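Local coordinates for chitosanase (Bacillus subtilis subsp. subtilis str. 168, PDB 7C6C), which hydrolyses internal beta-1,4 linkages between D-glucosamine residues in partly acetylated chitosan as a family 46 glycoside hydrolase, at residues Asp191-Ala196 with Glu203-Val208. Residues are numbered along the deposited sequence; the frame is centred on the assembly and turned at random.
Sequences DLMNPA and EWRESV
The indole of Trp204 carries Leu192 CD2 over one face, 3.4 Å above the ring plane and displaced toward the rim; the fork of the leucine also sets CD1 beside Ser207 OG. The Pro195 ring runs antiparallel to the indole, with CB near CE3, and Asp191 OD2 lies 3.4 Å from Trp204 CZ3, both obliquely. The broad indole can take all three together, and the His147 ring of helix 134-147 meets it as well. The second flat group, the guanidinium of Arg205, has Met193 O at its edge, in its plane. NE donates to Met193 O over 2.6 Å, nearly straight at 163°, while NH1 adds a weak bond to that oxygen. NH1 also reaches Asn194 OD1 at 3.2 Å, approaching from above the amide plane. An extended run from CG to NE brings the arginine to the end of helix 177-193, where its positive charge probably complements the helix dipole. Leu192 CB rests against Val208 CG1 (3.7 Å), and the bent, flexible chain of Met193 brings SD to the same methyl. The short side chain of Ser207 lets OG donate back to Trp204 O (2.7 Å), on a lone pair; the same oxygen accepts Ser207 N, and OG is also held by Gln146. The contact packs the C-terminal end of helix 177-193 against the end of helix 201-205 and the type I turn that follows, in the largely helical, lysozyme-clan fold of family 46; the Trp204 side chain lies about 6 Å from that of Asp35, the probable nucleophile.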
# COMPACT_ATOMS: atom_id res chain seq x y z
N ASP A 191 8.59 -0.31 -12.96
CA ASP A 191 8.60 -1.49 -12.11
C ASP A 191 7.26 -2.22 -12.16
O ASP A 191 7.21 -3.45 -12.14
CB ASP A 191 8.95 -1.12 -10.68
CG ASP A 191 9.17 -2.32 -9.81
OD1 ASP A 191 10.12 -3.07 -10.13
OD2 ASP A 191 8.41 -2.54 -8.85
N LEU A 192 6.15 -1.46 -12.21
CA LEU A 192 4.83 -2.08 -12.29
C LEU A 192 4.64 -2.79 -13.62
O LEU A 192 3.95 -3.82 -13.68
CB LEU A 192 3.74 -1.04 -12.08
CG LEU A 192 3.66 -0.45 -10.67
CD1 LEU A 192 2.68 0.71 -10.65
CD2 LEU A 192 3.26 -1.53 -9.65
N MET A 193 5.23 -2.26 -14.69
CA MET A 193 5.08 -2.86 -16.01
C MET A 193 5.94 -4.10 -16.19
O MET A 193 5.55 -5.03 -16.90
CB MET A 193 5.41 -1.83 -17.09
CG MET A 193 4.35 -0.75 -17.18
SD MET A 193 2.74 -1.34 -17.75
CE MET A 193 3.04 -1.47 -19.51
N ASN A 194 7.11 -4.15 -15.55
CA ASN A 194 8.03 -5.27 -15.72
C ASN A 194 8.72 -5.57 -14.39
O ASN A 194 9.93 -5.35 -14.24
CB ASN A 194 9.04 -5.00 -16.84
CG ASN A 194 8.38 -4.99 -18.21
OD1 ASN A 194 7.95 -6.04 -18.70
ND2 ASN A 194 8.30 -3.82 -18.82
N PRO A 195 7.97 -6.07 -13.41
CA PRO A 195 8.57 -6.36 -12.11
C PRO A 195 9.52 -7.54 -12.19
O PRO A 195 9.38 -8.43 -13.04
CB PRO A 195 7.36 -6.70 -11.23
CG PRO A 195 6.33 -7.17 -12.18
CD PRO A 195 6.53 -6.39 -13.45
N ALA A 196 10.50 -7.54 -11.29
CA ALA A 196 11.37 -8.70 -11.15
C ALA A 196 10.59 -9.94 -10.74
O ALA A 196 10.92 -11.05 -11.14
CB ALA A 196 12.48 -8.41 -10.15
N GLU A 203 -1.24 -8.49 -12.19
CA GLU A 203 -1.91 -7.55 -11.30
C GLU A 203 -1.26 -6.18 -11.36
O GLU A 203 -1.96 -5.16 -11.39
CB GLU A 203 -1.91 -8.11 -9.87
CG GLU A 203 -2.71 -7.27 -8.89
CD GLU A 203 -4.22 -7.29 -9.16
OE1 GLU A 203 -4.71 -8.22 -9.83
OE2 GLU A 203 -4.91 -6.35 -8.71
N TRP A 204 0.07 -6.12 -11.40
CA TRP A 204 0.74 -4.83 -11.33
C TRP A 204 0.58 -4.05 -12.63
O TRP A 204 0.44 -2.82 -12.62
CB TRP A 204 2.20 -5.00 -10.94
CG TRP A 204 2.37 -5.15 -9.46
CD1 TRP A 204 1.39 -5.39 -8.54
CD2 TRP A 204 3.60 -5.05 -8.74
NE1 TRP A 204 1.94 -5.45 -7.28
CE2 TRP A 204 3.30 -5.24 -7.38
CE3 TRP A 204 4.93 -4.82 -9.12
CZ2 TRP A 204 4.27 -5.20 -6.39
CZ3 TRP A 204 5.89 -4.77 -8.13
CH2 TRP A 204 5.57 -4.98 -6.78
N ARG A 205 0.55 -4.75 -13.76
CA ARG A 205 0.37 -4.09 -15.04
C ARG A 205 -1.00 -3.40 -15.08
O ARG A 205 -1.14 -2.34 -15.66
CB ARG A 205 0.55 -5.07 -16.20
CG ARG A 205 2.01 -5.27 -16.58
CD ARG A 205 2.24 -6.43 -17.56
NE ARG A 205 3.68 -6.70 -17.67
CZ ARG A 205 4.21 -7.88 -17.99
NH1 ARG A 205 5.53 -8.01 -18.05
NH2 ARG A 205 3.45 -8.93 -18.25
N GLU A 206 -1.99 -4.00 -14.43
CA GLU A 206 -3.33 -3.43 -14.37
C GLU A 206 -3.44 -2.30 -13.37
O GLU A 206 -4.51 -1.68 -13.29
CB GLU A 206 -4.35 -4.53 -14.04
CG GLU A 206 -5.00 -5.14 -15.27
CD GLU A 206 -5.78 -4.13 -16.09
OE1 GLU A 206 -5.28 -3.71 -17.15
OE2 GLU A 206 -6.89 -3.73 -15.66
N SER A 207 -2.38 -2.01 -12.62
CA SER A 207 -2.40 -1.00 -11.57
C SER A 207 -1.66 0.28 -11.95
O SER A 207 -1.63 1.21 -11.15
CB SER A 207 -1.79 -1.56 -10.28
OG SER A 207 -0.37 -1.56 -10.36
N VAL A 208 -1.07 0.34 -13.15
CA VAL A 208 -0.21 1.47 -13.50
C VAL A 208 -0.96 2.79 -13.49
O VAL A 208 -0.34 3.84 -13.36
CB VAL A 208 0.52 1.25 -14.84
CG1 VAL A 208 1.45 0.06 -14.75
CG2 VAL A 208 -0.49 1.07 -15.98